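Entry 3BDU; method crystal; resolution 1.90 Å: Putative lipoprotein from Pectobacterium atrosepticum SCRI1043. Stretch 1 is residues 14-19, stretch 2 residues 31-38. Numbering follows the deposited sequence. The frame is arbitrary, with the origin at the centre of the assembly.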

ATOM      1  N   THR A  14      -7.834  15.603 -17.785  1.00 22.25           N
ATOM      2  CA  THR A  14      -8.906  16.147 -16.967  1.00 24.18           C
ATOM      3  C   THR A  14     -10.134  15.434 -17.501  1.00 25.05           C
ATOM      4  O   THR A  14     -10.371  15.407 -18.709  1.00 27.20           O
ATOM      5  CB  THR A  14      -9.070  17.668 -17.139  1.00 23.78           C
ATOM      6  OG1 THR A  14      -9.273  17.972 -18.522  1.00 27.57           O
ATOM      7  CG2 THR A  14      -7.830  18.396 -16.636  1.00 24.57           C
ATOM      8  N   ILE A  15     -10.903  14.841 -16.599  1.00 23.65           N
ATOM      9  CA  ILE A  15     -12.090  14.091 -16.978  1.00 21.36           C
ATOM     10  C   ILE A  15     -13.313  14.663 -16.272  1.00 22.04           C
ATOM     11  O   ILE A  15     -13.281  14.904 -15.066  1.00 21.23           O
ATOM     12  CB  ILE A  15     -11.909  12.591 -16.591  1.00 21.38           C
ATOM     13  CG1 ILE A  15     -10.626  12.046 -17.229  1.00 22.73           C
ATOM     14  CG2 ILE A  15     -13.100  11.762 -17.064  1.00 20.50           C
ATOM     15  CD1 ILE A  15     -10.309  10.604 -16.851  1.00 23.62           C
ATOM     16  N   VAL A  16     -14.383  14.894 -17.026  1.00 19.64           N
ATOM     17  CA  VAL A  16     -15.615  15.416 -16.444  1.00 20.29           C
ATOM     18  C   VAL A  16     -16.470  14.245 -15.977  1.00 20.01           C
ATOM     19  O   VAL A  16     -16.690  13.286 -16.719  1.00 19.14           O
ATOM     20  CB  VAL A  16     -16.440  16.223 -17.464  1.00 23.98           C
ATOM     21  CG1 VAL A  16     -17.744  16.678 -16.823  1.00 25.97           C
ATOM     22  CG2 VAL A  16     -15.642  17.421 -17.957  1.00 25.13           C
ATOM     23  N   ALA A  17     -16.943  14.323 -14.742  1.00 18.52           N
ATOM     24  CA  ALA A  17     -17.785  13.276 -14.187  1.00 17.14           C
ATOM     25  C   ALA A  17     -19.134  13.872 -13.808  1.00 19.68           C
ATOM     26  O   ALA A  17     -19.202  15.011 -13.343  1.00 19.49           O
ATOM     27  CB  ALA A  17     -17.123  12.669 -12.946  1.00 15.70           C
ATOM     28  N   GLU A  18     -20.194  13.105 -14.034  1.00 20.69           N
ATOM     29  CA  GLU A  18     -21.549  13.509 -13.676  1.00 23.39           C
ATOM     30  C   GLU A  18     -21.813  12.816 -12.344  1.00 23.61           C
ATOM     31  O   GLU A  18     -22.083  11.616 -12.308  1.00 23.80           O
ATOM     32  CB  GLU A  18     -22.565  13.012 -14.709  1.00 27.72           C
ATOM     33  CG  GLU A  18     -22.516  13.716 -16.053  1.00 34.68           C
ATOM     34  CD  GLU A  18     -23.715  13.378 -16.936  1.00 40.26           C
ATOM     35  OE1 GLU A  18     -23.848  12.204 -17.356  1.00 41.90           O
ATOM     36  OE2 GLU A  18     -24.526  14.291 -17.203  1.00 41.67           O
ATOM     37  N   GLY A  19     -21.729  13.565 -11.254  1.00 21.41           N
ATOM     38  CA  GLY A  19     -21.930  12.962  -9.950  1.00 21.94           C
ATOM     39  C   GLY A  19     -20.561  12.704  -9.344  1.00 22.18           C
ATOM     40  O   GLY A  19     -19.582  12.555 -10.075  1.00 20.23           O
ATOM     41  N   SER A  31     -14.942   4.786  -9.256  1.00 12.71           N
ATOM     42  CA  SER A  31     -15.999   4.635 -10.244  1.00 15.68           C
ATOM     43  C   SER A  31     -16.752   5.938 -10.471  1.00 15.71           C
ATOM     44  O   SER A  31     -16.973   6.706  -9.533  1.00 17.43           O
ATOM     45  CB  SER A  31     -16.961   3.530  -9.767  1.00 16.92           C
ATOM     46  OG  SER A  31     -18.193   3.556 -10.461  1.00 24.59           O
ATOM     47  N   TYR A  32     -17.125   6.196 -11.721  1.00 16.28           N
ATOM     48  CA  TYR A  32     -17.866   7.413 -12.061  1.00 17.10           C
ATOM     49  C   TYR A  32     -18.578   7.274 -13.398  1.00 17.63           C
ATOM     50  O   TYR A  32     -18.411   6.282 -14.100  1.00 17.88           O
ATOM     51  CB  TYR A  32     -16.924   8.631 -12.137  1.00 15.86           C
ATOM     52  CG  TYR A  32     -15.897   8.579 -13.252  1.00 19.82           C
ATOM     53  CD1 TYR A  32     -14.752   7.794 -13.138  1.00 18.85           C
ATOM     54  CD2 TYR A  32     -16.080   9.303 -14.432  1.00 20.57           C
ATOM     55  CE1 TYR A  32     -13.811   7.725 -14.164  1.00 17.48           C
ATOM     56  CE2 TYR A  32     -15.144   9.238 -15.474  1.00 18.38           C
ATOM     57  CZ  TYR A  32     -14.012   8.446 -15.331  1.00 20.51           C
ATOM     58  OH  TYR A  32     -13.092   8.356 -16.352  1.00 18.40           O
ATOM     59  N   THR A  33     -19.368   8.287 -13.742  1.00 18.76           N
ATOM     60  CA  THR A  33     -20.088   8.324 -15.011  1.00 20.06           C
ATOM     61  C   THR A  33     -19.564   9.558 -15.738  1.00 20.27           C
ATOM     62  O   THR A  33     -19.523  10.644 -15.161  1.00 17.88           O
ATOM     63  CB  THR A  33     -21.606   8.484 -14.791  1.00 22.52           C
ATOM     64  OG1 THR A  33     -22.075   7.446 -13.923  1.00 22.89           O
ATOM     65  CG2 THR A  33     -22.352   8.394 -16.122  1.00 22.43           C
ATOM     66  N   ASP A  34     -19.140   9.394 -16.988  1.00 21.76           N
ATOM     67  CA  ASP A  34     -18.616  10.525 -17.736  1.00 24.02           C
ATOM     68  C   ASP A  34     -19.725  11.359 -18.362  1.00 26.50           C
ATOM     69  O   ASP A  34     -20.907  11.028 -18.245  1.00 25.47           O
ATOM     70  CB  ASP A  34     -17.628  10.072 -18.820  1.00 26.95           C
ATOM     71  CG  ASP A  34     -18.240   9.105 -19.817  1.00 27.92           C
ATOM     72  OD1 ASP A  34     -19.433   9.258 -20.161  1.00 27.95           O
ATOM     73  OD2 ASP A  34     -17.513   8.196 -20.270  1.00 30.39           O
ATOM     74  N   ALA A  35     -19.328  12.441 -19.025  1.00 28.01           N
ATOM     75  CA  ALA A  35     -20.269  13.358 -19.663  1.00 30.95           C
ATOM     76  C   ALA A  35     -21.142  12.706 -20.725  1.00 32.02           C
ATOM     77  O   ALA A  35     -22.121  13.298 -21.175  1.00 33.13           O
ATOM     78  CB  ALA A  35     -19.508  14.540 -20.271  1.00 31.75           C
ATOM     79  N   TYR A  36     -20.790  11.491 -21.128  1.00 32.83           N
ATOM     80  CA  TYR A  36     -21.557  10.788 -22.150  1.00 33.32           C
ATOM     81  C   TYR A  36     -22.434   9.679 -21.586  1.00 31.42           C
ATOM     82  O   TYR A  36     -22.991   8.876 -22.333  1.00 31.37           O
ATOM     83  CB  TYR A  36     -20.606  10.218 -23.199  1.00 37.07           C
ATOM     84  CG  TYR A  36     -19.920  11.280 -24.022  1.00 41.93           C
ATOM     85  CD1 TYR A  36     -20.642  12.062 -24.924  1.00 44.34           C
ATOM     86  CD2 TYR A  36     -18.550  11.502 -23.909  1.00 44.39           C
ATOM     87  CE1 TYR A  36     -20.015  13.038 -25.697  1.00 46.61           C
ATOM     88  CE2 TYR A  36     -17.910  12.478 -24.681  1.00 47.25           C
ATOM     89  CZ  TYR A  36     -18.651  13.240 -25.573  1.00 47.26           C
ATOM     90  OH  TYR A  36     -18.033  14.196 -26.346  1.00 49.77           O
ATOM     91  N   GLY A  37     -22.548   9.635 -20.264  1.00 29.17           N
ATOM     92  CA  GLY A  37     -23.373   8.627 -19.626  1.00 27.55           C
ATOM     93  C   GLY A  37     -22.728   7.259 -19.517  1.00 27.15           C
ATOM     94  O   GLY A  37     -23.372   6.297 -19.102  1.00 25.93           O
ATOM     95  N   GLN A  38     -21.457   7.158 -19.881  1.00 26.19           N
ATOM     96  CA  GLN A  38     -20.767   5.876 -19.802  1.00 25.49           C
ATOM     97  C   GLN A  38     -20.131   5.680 -18.429  1.00 23.74           C
ATOM     98  O   GLN A  38     -19.507   6.595 -17.891  1.00 23.05           O
ATOM     99  CB  GLN A  38     -19.682   5.779 -20.877  1.00 28.87           C
ATOM    100  CG  GLN A  38     -19.065   4.388 -20.985  1.00 32.88           C
ATOM    101  CD  GLN A  38     -18.176   4.226 -22.202  1.00 36.78           C
ATOM    102  OE1 GLN A  38     -17.761   3.115 -22.538  1.00 39.11           O
ATOM    103  NE2 GLN A  38     -17.875   5.333 -22.870  1.00 38.57           N
TER
HETATM  104  O   HOH W   1     -16.492  13.048 -19.416  1.00 27.43           O
HETATM  105  O   HOH W   2     -19.913  10.077 -11.366  1.00 23.26           O

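One direct hydrogen bond joins the two stretches. Glu18 N donates to Thr33 O at 2.8 Å with an N-H...O angle of 170°, so it is short and nearly linear. The same carbonyl receives a CA-H...O contact, Ala17 CA to Thr33 O at 3.3 Å (134° at the hydrogen), and a second such contact runs the other way, Asp34 CA to Val16 O at 3.5 Å (146°). The strand axes cross at 83°, and the closest pair of CA atoms across the stretches is Ala17 CA and Asp34 CA, 4.6 Å apart.

Water extends this polar link. Val16 O and Ala35 N, 3.6 Å apart, are bridged by water 1, which donates to Val16 O (2.7 Å) and accepts from Ala35 N (2.9 Å). Water 2 accepts from Thr33 N (3.0 Å) and donates to Glu18 O and Gly19 O (each 2.8 Å from its oxygen).

The apolar contact centres on Tyr32, whose CA-to-CB bond points toward stretch 1 and whose chi1 is p. Its ring meets Ala17 CB at CD2 (3.8 Å) and Ile15 CG2 at CE2 (3.6 Å), both obliquely. The small methyl of buried Ala17 fits beside the ring, while branched Ile15 reaches its outer part. Val16 CG1 and Ala35 CB make a looser contact at 4.4 Å. In all, 365 Å² is buried, summed over both sides.

Glu18 has the largest covered area, 78 Å²; its side chain passes Ala35, with Glu18 CG 4.3 Å from Ala35 CA. Its OE1 lies 3.3 Å from Asp34 O, but both are acceptors, so no hydrogen bond forms.

Within stretch 2, a type I turn runs from Asp34 to Gly37, with Gly37 N donating to Asp34 O at 3.0 Å. Asp34 OD1 accepts from Tyr36 N (2.8 Å) and Gln38 N (2.9 Å), and Gly37 suits its positive phi of 79°.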